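Local coordinates for protein 1,3-1,4-beta-glucanase (Hordeum vulgare, PDB 1AQ0) that hydrolyses mixed-linkage 1,3-1,4-beta-D-glucans, cutting beta-1,4 bonds in the backbone as a family 17 glycoside hydrolase with a TIM-barrel fold, at residues D57-L62 with R100-A105; V83-V88 with G119-T124; A105-H110 with V155-R160; A140-G145 with M218-G223. All blocks are in the same frame, centred on the assembly; numbering follows the deposited sequence.

In the fold
Three of the four contacts gather round helix 102-115 in the wall of the TIM barrel. Interactions 1 and 3 share Ala105 and helix 102-115, with centres 12 Å apart; Leu62 O probably accepts a hydrogen bond from Asn108 ND2 at 2.8 Å. Interaction 2 pairs the strands before and after that helix, and its Val123 packs under Met106, Val109 and His110 of interaction 3, centres 13 Å apart. Interaction 4 lies farther along the wall, touching interaction 3 where Val155 CG1 meets Gly223 CA at 3.4 Å. TIM-barrel active sites open at the C-terminal ends of the strands, whereas interaction 2 joins the N-terminal parts of its two strands.

Interaction 1. Residues D57-L62 with R100-A105; sequences DVLSNL and RNLVPA
Asn101 lays its side chain against the first turn of helix 59-64, and it can be followed outward atom by atom. Its CB makes a loose approach to the backbone, 4.4 Å from Leu59 O. With CG anti to the carbonyl carbon (chi1 -67°), the amide then swings across Ser60, bringing Asn101 CG to 4.1 Å from Ser60 CA. At the tip the two branches part company. Asn101 ND2 rests on Ser60 CB at 3.7 Å, a van der Waals touch, while Asn101 OD1 accepts a hydrogen bond from a water 3.2 Å away. That water gives its second proton to Ser60 O, joining amide and helix backbone.

Deeper in, the contact turns to carbon. Ala105 points its methyl at the helix, with Ala105 CB 4.0 Å from Leu62 CB and equally near the carbonyl oxygen of Leu59. Leu59 and Leu102 run side by side, pointing the same way, and meet through Leu59 CD2 and Leu102 CD1 at 4.1 Å. Val94 touches both leucines, and Val90 of strand 84-92 lies under Leu59 and Ala105, so the two helices come together over that strand in the outer layer of the barrel. The chemistry is thus divided: aliphatic packing joins the buried side, while on the outer side the polar link between the two segments runs through a water instead of a direct bond.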
loop_
_atom_site.group_PDB
_atom_site.type_symbol
_atom_site.label_atom_id
_atom_site.label_comp_id
_atom_site.label_asym_id
_atom_site.label_seq_id
_atom_site.Cartn_x
_atom_site.Cartn_y
_atom_site.Cartn_z
ATOM N N ASP A 57 -5.235 -11.525 31.704
ATOM C CA ASP A 57 -5.983 -11.692 32.946
ATOM C C ASP A 57 -7.010 -10.599 33.239
ATOM O O ASP A 57 -7.886 -10.790 34.079
ATOM C CB ASP A 57 -5.035 -11.900 34.141
ATOM C CG ASP A 57 -4.144 -10.701 34.408
ATOM O OD1 ASP A 57 -3.425 -10.266 33.488
ATOM O OD2 ASP A 57 -4.146 -10.202 35.555
ATOM N N VAL A 58 -6.921 -9.463 32.550
ATOM C CA VAL A 58 -7.880 -8.381 32.771
ATOM C C VAL A 58 -8.958 -8.316 31.688
ATOM O O VAL A 58 -9.893 -7.522 31.785
ATOM C CB VAL A 58 -7.194 -6.978 32.918
ATOM C CG1 VAL A 58 -6.155 -7.007 34.027
ATOM C CG2 VAL A 58 -6.572 -6.521 31.604
ATOM N N LEU A 59 -8.859 -9.189 30.689
ATOM C CA LEU A 59 -9.816 -9.220 29.587
ATOM C C LEU A 59 -11.293 -9.370 29.975
ATOM O O LEU A 59 -12.125 -8.581 29.532
ATOM C CB LEU A 59 -9.436 -10.309 28.575
ATOM C CG LEU A 59 -8.807 -9.863 27.251
ATOM C CD1 LEU A 59 -7.649 -8.907 27.499
ATOM C CD2 LEU A 59 -8.350 -11.088 26.470
ATOM N N SER A 60 -11.635 -10.368 30.790
ATOM C CA SER A 60 -13.040 -10.567 31.170
ATOM C C SER A 60 -13.677 -9.354 31.849
ATOM O O SER A 60 -14.856 -9.070 31.640
ATOM C CB SER A 60 -13.224 -11.835 32.017
ATOM O OG SER A 60 -12.418 -11.814 33.177
ATOM N N ASN A 61 -12.885 -8.617 32.623
ATOM C CA ASN A 61 -13.374 -7.421 33.299
ATOM C C ASN A 61 -13.642 -6.291 32.314
ATOM O O ASN A 61 -14.657 -5.603 32.408
ATOM C CB ASN A 61 -12.375 -6.947 34.349
ATOM C CG ASN A 61 -12.775 -7.353 35.743
ATOM O OD1 ASN A 61 -12.657 -8.516 36.119
ATOM N ND2 ASN A 61 -13.281 -6.401 36.514
ATOM N N LEU A 62 -12.727 -6.101 31.372
ATOM C CA LEU A 62 -12.874 -5.054 30.371
ATOM C C LEU A 62 -14.069 -5.334 29.462
ATOM O O LEU A 62 -14.771 -4.413 29.056
ATOM C CB LEU A 62 -11.591 -4.918 29.538
ATOM C CG LEU A 62 -10.301 -4.459 30.237
ATOM C CD1 LEU A 62 -9.142 -4.500 29.255
ATOM C CD2 LEU A 62 -10.458 -3.062 30.806
ATOM N N ARG A 100 -13.932 -15.179 23.448
ATOM C CA ARG A 100 -15.279 -14.602 23.376
ATOM C C ARG A 100 -15.314 -13.189 23.967
ATOM O O ARG A 100 -16.189 -12.393 23.634
ATOM C CB ARG A 100 -16.289 -15.482 24.124
ATOM C CG ARG A 100 -16.508 -16.869 23.528
ATOM C CD ARG A 100 -17.479 -17.703 24.376
ATOM N NE ARG A 100 -16.962 -17.973 25.720
ATOM C CZ ARG A 100 -17.352 -17.336 26.823
ATOM N NH1 ARG A 100 -18.277 -16.383 26.757
ATOM N NH2 ARG A 100 -16.791 -17.628 27.992
ATOM N N ASN A 101 -14.353 -12.886 24.839
ATOM C CA ASN A 101 -14.268 -11.579 25.490
ATOM C C ASN A 101 -13.452 -10.558 24.702
ATOM O O ASN A 101 -13.434 -9.372 25.035
ATOM C CB ASN A 101 -13.634 -11.720 26.874
ATOM C CG ASN A 101 -14.504 -12.484 27.845
ATOM O OD1 ASN A 101 -15.722 -12.322 27.869
ATOM N ND2 ASN A 101 -13.878 -13.316 28.663
ATOM N N LEU A 102 -12.790 -11.025 23.651
ATOM C CA LEU A 102 -11.932 -10.191 22.819
ATOM C C LEU A 102 -12.609 -8.957 22.223
ATOM O O LEU A 102 -12.249 -7.830 22.557
ATOM C CB LEU A 102 -11.298 -11.057 21.726
ATOM C CG LEU A 102 -9.875 -10.781 21.243
ATOM C CD1 LEU A 102 -8.939 -10.483 22.408
ATOM C CD2 LEU A 102 -9.403 -12.002 20.469
ATOM N N VAL A 103 -13.593 -9.155 21.351
ATOM C CA VAL A 103 -14.274 -8.016 20.738
ATOM C C VAL A 103 -14.957 -7.107 21.763
ATOM O O VAL A 103 -14.824 -5.886 21.691
ATOM C CB VAL A 103 -15.260 -8.460 19.630
ATOM C CG1 VAL A 103 -15.993 -7.257 19.058
ATOM C CG2 VAL A 103 -14.496 -9.169 18.525
ATOM N N PRO A 104 -15.686 -7.681 22.739
ATOM C CA PRO A 104 -16.347 -6.833 23.742
ATOM C C PRO A 104 -15.335 -5.935 24.468
ATOM O O PRO A 104 -15.564 -4.732 24.641
ATOM C CB PRO A 104 -16.962 -7.856 24.692
ATOM C CG PRO A 104 -17.303 -8.978 23.786
ATOM C CD PRO A 104 -16.078 -9.091 22.915
ATOM N N ALA A 105 -14.202 -6.519 24.859
ATOM C CA ALA A 105 -13.156 -5.772 25.554
ATOM C C ALA A 105 -12.576 -4.669 24.665
ATOM O O ALA A 105 -12.360 -3.547 25.125
ATOM C CB ALA A 105 -12.057 -6.713 26.026
HETATM O O HOH W 1 -16.772 -10.952 30.528
#

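Interaction 2. Residues V83-V88 with G119-T124; sequences VSFRYV and GHIKVT
Val88 holds the middle of the backbone pairing, using both its N-H and its carbonyl on the same neighbouring strand. Val88 N donates to Lys122 O at 2.9 Å with an N-H...O angle of 164°, and Thr124 N donates to Val88 O at 3.0 Å; both donors sit almost in line with the carbonyl they meet. Upstream the pairing frays: Lys122 N reaches Arg86 O only weakly, at 3.4 Å. A water bridges here, donating to Arg86 O at 2.7 Å and also to His120 O.

Apolar contact centres on Ile121, just before the strand. With CG1 anti to the carbonyl carbon (chi1 -60°), its branches reach separate partners: Ile121 CD1 touches Phe85 CB at 3.6 Å, and Ile121 CG2 touches Val88 CG2 at 3.7 Å. Ile77 of helix 66-78 packs on all three residues. Cut back to an alanine, Ile121 would lose both branches, which would probably leave Phe85 CB and Val88 CG2 without their mates and open a gap beneath Ile77.

On the other sheet face, Lys122 CB meets the Tyr87 ring at its edge, in plane, 3.7 Å from Tyr87 CD1, while Arg86 CG covers one face. The polar ends leave the pair: Arg86 NE and Tyr87 OH both bind Glu271, and Lys122 NZ bonds Thr161 O. Parallel strands 84-92 and 122-128, linked through helix 102-115, form a beta-alpha-beta crossover, the repeating unit of the TIM barrel.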
loop_
_atom_site.group_PDB
_atom_site.type_symbol
_atom_site.label_atom_id
_atom_site.label_comp_id
_atom_site.label_asym_id
_atom_site.label_seq_id
_atom_site.Cartn_x
_atom_site.Cartn_y
_atom_site.Cartn_z
ATOM N N VAL A 83 3.375 10.533 27.365
ATOM C CA VAL A 83 3.714 9.326 26.609
ATOM C C VAL A 83 3.092 9.331 25.216
ATOM O O VAL A 83 1.913 9.635 25.054
ATOM C CB VAL A 83 3.283 8.034 27.358
ATOM C CG1 VAL A 83 3.601 6.790 26.515
ATOM C CG2 VAL A 83 3.994 7.947 28.696
ATOM N N SER A 84 3.895 8.994 24.212
ATOM C CA SER A 84 3.418 8.940 22.837
ATOM C C SER A 84 2.783 7.578 22.555
ATOM O O SER A 84 3.406 6.706 21.954
ATOM C CB SER A 84 4.577 9.184 21.871
ATOM O OG SER A 84 5.221 10.411 22.166
ATOM N N PHE A 85 1.560 7.382 23.037
ATOM C CA PHE A 85 0.848 6.130 22.826
ATOM C C PHE A 85 0.471 5.994 21.362
ATOM O O PHE A 85 0.001 6.949 20.741
ATOM C CB PHE A 85 -0.419 6.076 23.681
ATOM C CG PHE A 85 -0.157 5.890 25.143
ATOM C CD1 PHE A 85 0.307 4.671 25.627
ATOM C CD2 PHE A 85 -0.392 6.920 26.041
ATOM C CE1 PHE A 85 0.533 4.482 26.995
ATOM C CE2 PHE A 85 -0.171 6.743 27.409
ATOM C CZ PHE A 85 0.293 5.520 27.884
ATOM N N ARG A 86 0.670 4.802 20.820
ATOM C CA ARG A 86 0.350 4.530 19.428
ATOM C C ARG A 86 -0.831 3.563 19.376
ATOM O O ARG A 86 -1.850 3.854 18.747
ATOM C CB ARG A 86 1.583 3.960 18.730
ATOM C CG ARG A 86 1.467 3.785 17.233
ATOM C CD ARG A 86 2.859 3.724 16.629
ATOM N NE ARG A 86 2.861 3.314 15.230
ATOM C CZ ARG A 86 2.268 3.976 14.240
ATOM N NH1 ARG A 86 1.604 5.100 14.481
ATOM N NH2 ARG A 86 2.362 3.522 12.995
ATOM N N TYR A 87 -0.701 2.419 20.044
ATOM C CA TYR A 87 -1.781 1.429 20.081
ATOM C C TYR A 87 -1.984 0.870 21.480
ATOM O O TYR A 87 -1.068 0.868 22.300
ATOM C CB TYR A 87 -1.478 0.198 19.212
ATOM C CG TYR A 87 -1.063 0.440 17.786
ATOM C CD1 TYR A 87 -1.916 1.057 16.878
ATOM C CD2 TYR A 87 0.188 0.030 17.341
ATOM C CE1 TYR A 87 -1.522 1.262 15.551
ATOM C CE2 TYR A 87 0.588 0.227 16.027
ATOM C CZ TYR A 87 -0.266 0.841 15.140
ATOM O OH TYR A 87 0.146 1.038 13.848
ATOM N N VAL A 88 -3.193 0.375 21.724
ATOM C CA VAL A 88 -3.523 -0.309 22.963
ATOM C C VAL A 88 -3.789 -1.726 22.449
ATOM O O VAL A 88 -4.698 -1.945 21.642
ATOM C CB VAL A 88 -4.798 0.246 23.654
ATOM C CG1 VAL A 88 -5.218 -0.683 24.797
ATOM C CG2 VAL A 88 -4.533 1.629 24.214
ATOM N N GLY A 119 -9.074 9.382 20.787
ATOM C CA GLY A 119 -9.475 8.521 19.686
ATOM C C GLY A 119 -8.413 8.221 18.640
ATOM O O GLY A 119 -8.640 7.407 17.744
ATOM N N HIS A 120 -7.275 8.901 18.724
ATOM C CA HIS A 120 -6.183 8.675 17.779
ATOM C C HIS A 120 -5.381 7.412 18.124
ATOM O O HIS A 120 -4.629 6.907 17.291
ATOM C CB HIS A 120 -5.262 9.898 17.718
ATOM C CG HIS A 120 -4.734 10.325 19.050
ATOM N ND1 HIS A 120 -5.452 11.060 19.965
ATOM C CD2 HIS A 120 -3.524 10.106 19.625
ATOM C CE1 HIS A 120 -4.677 11.259 21.039
ATOM N NE2 HIS A 120 -3.496 10.696 20.878
ATOM N N ILE A 121 -5.521 6.932 19.361
ATOM C CA ILE A 121 -4.839 5.720 19.815
ATOM C C ILE A 121 -5.711 4.543 19.393
ATOM O O ILE A 121 -6.837 4.395 19.867
ATOM C CB ILE A 121 -4.657 5.726 21.347
ATOM C CG1 ILE A 121 -3.830 6.943 21.766
ATOM C CG2 ILE A 121 -3.982 4.436 21.815
ATOM C CD1 ILE A 121 -3.793 7.196 23.273
ATOM N N LYS A 122 -5.206 3.727 18.475
ATOM C CA LYS A 122 -5.959 2.585 17.966
ATOM C C LYS A 122 -5.938 1.367 18.882
ATOM O O LYS A 122 -4.937 1.077 19.528
ATOM C CB LYS A 122 -5.453 2.196 16.568
ATOM C CG LYS A 122 -5.654 3.273 15.510
ATOM C CD LYS A 122 -7.127 3.646 15.411
ATOM C CE LYS A 122 -7.390 4.688 14.331
ATOM N NZ LYS A 122 -8.825 5.110 14.335
ATOM N N VAL A 123 -7.061 0.660 18.927
ATOM C CA VAL A 123 -7.201 -0.542 19.739
ATOM C C VAL A 123 -7.090 -1.749 18.821
ATOM O O VAL A 123 -7.764 -1.819 17.791
ATOM C CB VAL A 123 -8.574 -0.577 20.449
ATOM C CG1 VAL A 123 -8.760 -1.890 21.195
ATOM C CG2 VAL A 123 -8.686 0.594 21.402
ATOM N N THR A 124 -6.241 -2.697 19.190
ATOM C CA THR A 124 -6.047 -3.900 18.388
ATOM C C THR A 124 -5.799 -5.093 19.326
ATOM O O THR A 124 -6.021 -4.986 20.531
ATOM C CB THR A 124 -4.852 -3.696 17.399
ATOM O OG1 THR A 124 -4.640 -4.888 16.637
ATOM C CG2 THR A 124 -3.571 -3.347 18.149
HETATM O O HOH W 2 -2.089 5.535 16.695
#

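Interaction 3. Residues A105-H110 with V155-R160; sequences AMKNVH and VQFLAR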
loop_
_atom_site.group_PDB
_atom_site.type_symbol
_atom_site.label_atom_id
_atom_site.label_comp_id
_atom_site.label_asym_id
_atom_site.label_seq_id
_atom_site.Cartn_x
_atom_site.Cartn_y
_atom_site.Cartn_z
ATOM N N ALA A 105 -14.202 -6.519 24.859
ATOM C CA ALA A 105 -13.156 -5.772 25.554
ATOM C C ALA A 105 -12.576 -4.669 24.665
ATOM O O ALA A 105 -12.360 -3.547 25.125
ATOM C CB ALA A 105 -12.057 -6.713 26.026
ATOM N N MET A 106 -12.331 -4.982 23.394
ATOM C CA MET A 106 -11.783 -3.991 22.469
ATOM C C MET A 106 -12.766 -2.846 22.258
ATOM O O MET A 106 -12.366 -1.681 22.230
ATOM C CB MET A 106 -11.421 -4.626 21.120
ATOM C CG MET A 106 -10.221 -5.571 21.158
ATOM S SD MET A 106 -9.723 -6.112 19.494
ATOM C CE MET A 106 -10.581 -7.601 19.343
ATOM N N LYS A 107 -14.049 -3.178 22.122
ATOM C CA LYS A 107 -15.095 -2.172 21.924
ATOM C C LYS A 107 -15.144 -1.227 23.111
ATOM O O LYS A 107 -15.199 -0.009 22.942
ATOM C CB LYS A 107 -16.469 -2.826 21.801
ATOM C CG LYS A 107 -16.844 -3.378 20.441
ATOM C CD LYS A 107 -18.204 -4.071 20.552
ATOM C CE LYS A 107 -19.176 -3.659 19.452
ATOM N NZ LYS A 107 -18.971 -4.412 18.179
ATOM N N ASN A 108 -15.131 -1.798 24.314
ATOM C CA ASN A 108 -15.186 -1.003 25.537
ATOM C C ASN A 108 -13.969 -0.103 25.709
ATOM O O ASN A 108 -14.107 1.053 26.108
ATOM C CB ASN A 108 -15.387 -1.901 26.769
ATOM C CG ASN A 108 -16.791 -2.477 26.847
ATOM O OD1 ASN A 108 -17.707 -1.988 26.192
ATOM N ND2 ASN A 108 -16.967 -3.516 27.652
ATOM N N VAL A 109 -12.780 -0.617 25.399
ATOM C CA VAL A 109 -11.561 0.186 25.516
ATOM C C VAL A 109 -11.620 1.292 24.465
ATOM O O VAL A 109 -11.312 2.452 24.740
ATOM C CB VAL A 109 -10.287 -0.674 25.314
ATOM C CG1 VAL A 109 -9.047 0.203 25.327
ATOM C CG2 VAL A 109 -10.188 -1.728 26.406
ATOM N N HIS A 110 -12.068 0.934 23.271
ATOM C CA HIS A 110 -12.185 1.895 22.184
ATOM C C HIS A 110 -13.133 3.036 22.578
ATOM O O HIS A 110 -12.795 4.215 22.440
ATOM C CB HIS A 110 -12.695 1.196 20.923
ATOM C CG HIS A 110 -12.884 2.119 19.757
ATOM N ND1 HIS A 110 -14.129 2.464 19.311
ATOM C CD2 HIS A 110 -11.938 2.797 19.050
ATOM C CE1 HIS A 110 -13.930 3.347 18.346
ATOM N NE2 HIS A 110 -12.623 3.576 18.154
ATOM N N VAL A 155 -11.547 -9.156 12.944
ATOM C CA VAL A 155 -11.152 -8.490 11.705
ATOM C C VAL A 155 -12.201 -7.451 11.294
ATOM O O VAL A 155 -11.857 -6.342 10.876
ATOM C CB VAL A 155 -10.928 -9.525 10.568
ATOM C CG1 VAL A 155 -10.752 -8.830 9.238
ATOM C CG2 VAL A 155 -9.699 -10.380 10.872
ATOM N N GLN A 156 -13.477 -7.795 11.463
ATOM C CA GLN A 156 -14.573 -6.888 11.120
ATOM C C GLN A 156 -14.567 -5.648 12.011
ATOM O O GLN A 156 -14.821 -4.541 11.540
ATOM C CB GLN A 156 -15.917 -7.628 11.179
ATOM C CG GLN A 156 -16.075 -8.653 10.047
ATOM C CD GLN A 156 -17.110 -9.741 10.329
ATOM O OE1 GLN A 156 -18.001 -9.577 11.173
ATOM N NE2 GLN A 156 -16.994 -10.863 9.616
ATOM N N PHE A 157 -14.234 -5.825 13.286
ATOM C CA PHE A 157 -14.164 -4.702 14.221
ATOM C C PHE A 157 -13.018 -3.785 13.811
ATOM O O PHE A 157 -13.159 -2.564 13.807
ATOM C CB PHE A 157 -13.949 -5.203 15.661
ATOM C CG PHE A 157 -13.528 -4.123 16.633
ATOM C CD1 PHE A 157 -14.467 -3.265 17.196
ATOM C CD2 PHE A 157 -12.188 -3.951 16.964
ATOM C CE1 PHE A 157 -14.075 -2.254 18.070
ATOM C CE2 PHE A 157 -11.790 -2.941 17.838
ATOM C CZ PHE A 157 -12.735 -2.093 18.389
ATOM N N LEU A 158 -11.887 -4.391 13.460
ATOM C CA LEU A 158 -10.690 -3.656 13.052
ATOM C C LEU A 158 -10.929 -2.884 11.765
ATOM O O LEU A 158 -10.490 -1.738 11.633
ATOM C CB LEU A 158 -9.505 -4.617 12.878
ATOM C CG LEU A 158 -9.088 -5.419 14.114
ATOM C CD1 LEU A 158 -8.003 -6.412 13.749
ATOM C CD2 LEU A 158 -8.615 -4.481 15.204
ATOM N N ALA A 159 -11.631 -3.506 10.822
ATOM C CA ALA A 159 -11.934 -2.860 9.547
ATOM C C ALA A 159 -12.765 -1.607 9.789
ATOM O O ALA A 159 -12.453 -0.535 9.270
ATOM C CB ALA A 159 -12.681 -3.812 8.634
ATOM N N ARG A 160 -13.780 -1.731 10.639
ATOM C CA ARG A 160 -14.654 -0.602 10.949
ATOM C C ARG A 160 -13.978 0.539 11.710
ATOM O O ARG A 160 -14.372 1.695 11.559
ATOM C CB ARG A 160 -15.886 -1.067 11.733
ATOM C CG ARG A 160 -16.794 -2.033 10.976
ATOM C CD ARG A 160 -18.027 -2.438 11.796
ATOM N NE ARG A 160 -17.819 -2.279 13.236
ATOM C CZ ARG A 160 -17.885 -3.260 14.134
ATOM N NH1 ARG A 160 -18.156 -4.507 13.762
ATOM N NH2 ARG A 160 -17.667 -2.990 15.417
#
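A Met-aromatic contact joins two neighbouring outer helices of the TIM barrel here, with the Phe157 ring reaching across to Met106. The helix segments run nearly alongside, axes 11.4 Å apart at 22°, and the ring spans that distance because CG stands anti to the backbone N (chi1 166°). Along its CD2-CE2 side the ring meets Met106: Met106 CB comes to 3.7 Å from Phe157 CE2, and Met106 SD lies 5.0 Å from the ring centroid, oblique to it. The CE1 side is met by the aliphatic stem of Lys107, whose CG is 3.8 Å from Phe157 CE1 as the two side chains slide past each other in opposite directions. His110 CB touches the far edge, 4.2 Å from Phe157 CZ. A serine in place of Phe157 would probably leave Met106 SD and the Lys107 stem without their shared partner and open a gap between the helices.

On the exposed side two like charges draw close, Lys107 NZ lying 3.4 Å from Arg160 NH2 at the guanidinium's edge. Both are donors, so the approach is presumably unfavourable in itself and probably eased by solvent.

Toward the barrel, Met106 also packs on Val90 of strand 84-92 and on Val123 and Thr125 of strand 122-128, His110 rests on Val123, and on its other flank helix 102-115 meets helix 59-64 through Ala105.

Interaction 4. Residues A140-G145 with M218-G223; sequences AGSFTG and MGKHGG
The backbone of Gly141 and Ser142 passes alongside the end of helix 206-219, with Ser142 CA 7.7 Å from Lys220 CA. The helix stops in a Schellman motif, with Gly222 at positive phi (84°) as its C-prime residue. There Met218 O takes two N-H groups, from Gly223 N and His221 N, on opposite faces of its plane.

Lys220 carries the polar link. Extended beyond CG, its chain carries the ammonium to the residue before strand 142-143: Lys220 NZ donates to Gly141 O at 3.0 Å, coming from above the carbonyl plane, 48° out of it. The bond gives the charge of this exposed lysine a backbone carbonyl as partner.

Phe143 makes the apolar half. Phe143 CB points toward the helix end, and the ring crosses the His221 ring obliquely, planes at 45°, with Phe143 CD2 3.8 Å from His221 CD2. Farther in, Phe143 CZ comes to 4.3 Å from Met218 CG, and Phe214 and Ala217 of the same helix and Met151 of helix 145-161 also touch the ring. Strand 142-143 belongs to a small antiparallel pair with 132-134, a side element of the TIM barrel, and leads into helix 145-161, N-capped by Thr144.

One water closes the contact: it accepts from Phe143 N at 3.0 Å and, weakly, from His221 NE2 at 3.1 Å, lying in the plane of the imidazole at its edge.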
loop_
_atom_site.group_PDB
_atom_site.type_symbol
_atom_site.label_atom_id
_atom_site.label_comp_id
_atom_site.label_asym_id
_atom_site.label_seq_id
_atom_site.Cartn_x
_atom_site.Cartn_y
_atom_site.Cartn_z
ATOM N N ALA A 140 -3.251 -19.157 -0.655
ATOM C CA ALA A 140 -4.145 -20.118 -0.025
ATOM C C ALA A 140 -4.257 -19.895 1.488
ATOM O O ALA A 140 -4.884 -20.687 2.194
ATOM C CB ALA A 140 -3.670 -21.537 -0.317
ATOM N N GLY A 141 -3.653 -18.814 1.976
ATOM C CA GLY A 141 -3.679 -18.515 3.397
ATOM C C GLY A 141 -5.062 -18.472 4.012
ATOM O O GLY A 141 -5.992 -17.898 3.441
ATOM N N SER A 142 -5.208 -19.080 5.183
ATOM C CA SER A 142 -6.490 -19.086 5.873
ATOM C C SER A 142 -6.308 -19.453 7.336
ATOM O O SER A 142 -5.302 -20.061 7.708
ATOM C CB SER A 142 -7.454 -20.069 5.203
ATOM O OG SER A 142 -6.849 -21.339 5.073
ATOM N N PHE A 143 -7.246 -19.015 8.168
ATOM C CA PHE A 143 -7.208 -19.317 9.594
ATOM C C PHE A 143 -7.717 -20.735 9.816
ATOM O O PHE A 143 -8.334 -21.334 8.932
ATOM C CB PHE A 143 -8.095 -18.346 10.380
ATOM C CG PHE A 143 -7.669 -16.915 10.283
ATOM C CD1 PHE A 143 -6.360 -16.540 10.585
ATOM C CD2 PHE A 143 -8.570 -15.940 9.878
ATOM C CE1 PHE A 143 -5.956 -15.212 10.481
ATOM C CE2 PHE A 143 -8.178 -14.609 9.771
ATOM C CZ PHE A 143 -6.867 -14.242 10.072
ATOM N N THR A 144 -7.409 -21.285 10.986
ATOM C CA THR A 144 -7.875 -22.615 11.355
ATOM C C THR A 144 -9.380 -22.489 11.565
ATOM O O THR A 144 -9.891 -21.382 11.747
ATOM C CB THR A 144 -7.241 -23.070 12.678
ATOM O OG1 THR A 144 -7.520 -22.104 13.698
ATOM C CG2 THR A 144 -5.741 -23.222 12.525
ATOM N N GLY A 145 -10.081 -23.620 11.591
ATOM C CA GLY A 145 -11.523 -23.592 11.788
ATOM C C GLY A 145 -11.891 -22.912 13.093
ATOM O O GLY A 145 -12.791 -22.071 13.137
ATOM N N MET A 218 -7.126 -12.564 6.193
ATOM C CA MET A 218 -7.915 -11.412 6.614
ATOM C C MET A 218 -8.899 -10.976 5.531
ATOM O O MET A 218 -10.039 -10.613 5.834
ATOM C CB MET A 218 -7.015 -10.227 6.970
ATOM C CG MET A 218 -6.322 -10.326 8.317
ATOM S SD MET A 218 -5.434 -8.805 8.725
ATOM C CE MET A 218 -3.974 -9.052 7.821
ATOM N N GLY A 219 -8.451 -10.993 4.277
ATOM C CA GLY A 219 -9.296 -10.600 3.162
ATOM C C GLY A 219 -10.527 -11.477 3.049
ATOM O O GLY A 219 -11.608 -10.997 2.705
ATOM N N LYS A 220 -10.361 -12.758 3.372
ATOM C CA LYS A 220 -11.444 -13.740 3.328
ATOM C C LYS A 220 -12.476 -13.532 4.443
ATOM O O LYS A 220 -13.496 -14.233 4.494
ATOM C CB LYS A 220 -10.887 -15.163 3.444
ATOM C CG LYS A 220 -10.051 -15.633 2.270
ATOM C CD LYS A 220 -9.580 -17.062 2.504
ATOM C CE LYS A 220 -8.670 -17.536 1.387
ATOM N NZ LYS A 220 -8.122 -18.896 1.660
ATOM N N HIS A 221 -12.189 -12.613 5.365
ATOM C CA HIS A 221 -13.099 -12.335 6.471
ATOM C C HIS A 221 -13.570 -10.893 6.522
ATOM O O HIS A 221 -14.029 -10.425 7.564
ATOM C CB HIS A 221 -12.463 -12.721 7.805
ATOM C CG HIS A 221 -12.422 -14.195 8.043
ATOM N ND1 HIS A 221 -13.410 -14.865 8.737
ATOM C CD2 HIS A 221 -11.519 -15.136 7.681
ATOM C CE1 HIS A 221 -13.116 -16.148 8.790
ATOM N NE2 HIS A 221 -11.970 -16.342 8.156
ATOM N N GLY A 222 -13.458 -10.196 5.395
ATOM C CA GLY A 222 -13.888 -8.811 5.323
ATOM C C GLY A 222 -12.862 -7.804 5.808
ATOM O O GLY A 222 -13.213 -6.677 6.159
ATOM N N GLY A 223 -11.585 -8.170 5.756
ATOM C CA GLY A 223 -10.554 -7.264 6.220
ATOM C C GLY A 223 -9.505 -6.895 5.201
ATOM O O GLY A 223 -8.344 -6.731 5.559
HETATM O O HOH W 3 -9.508 -17.528 6.789
#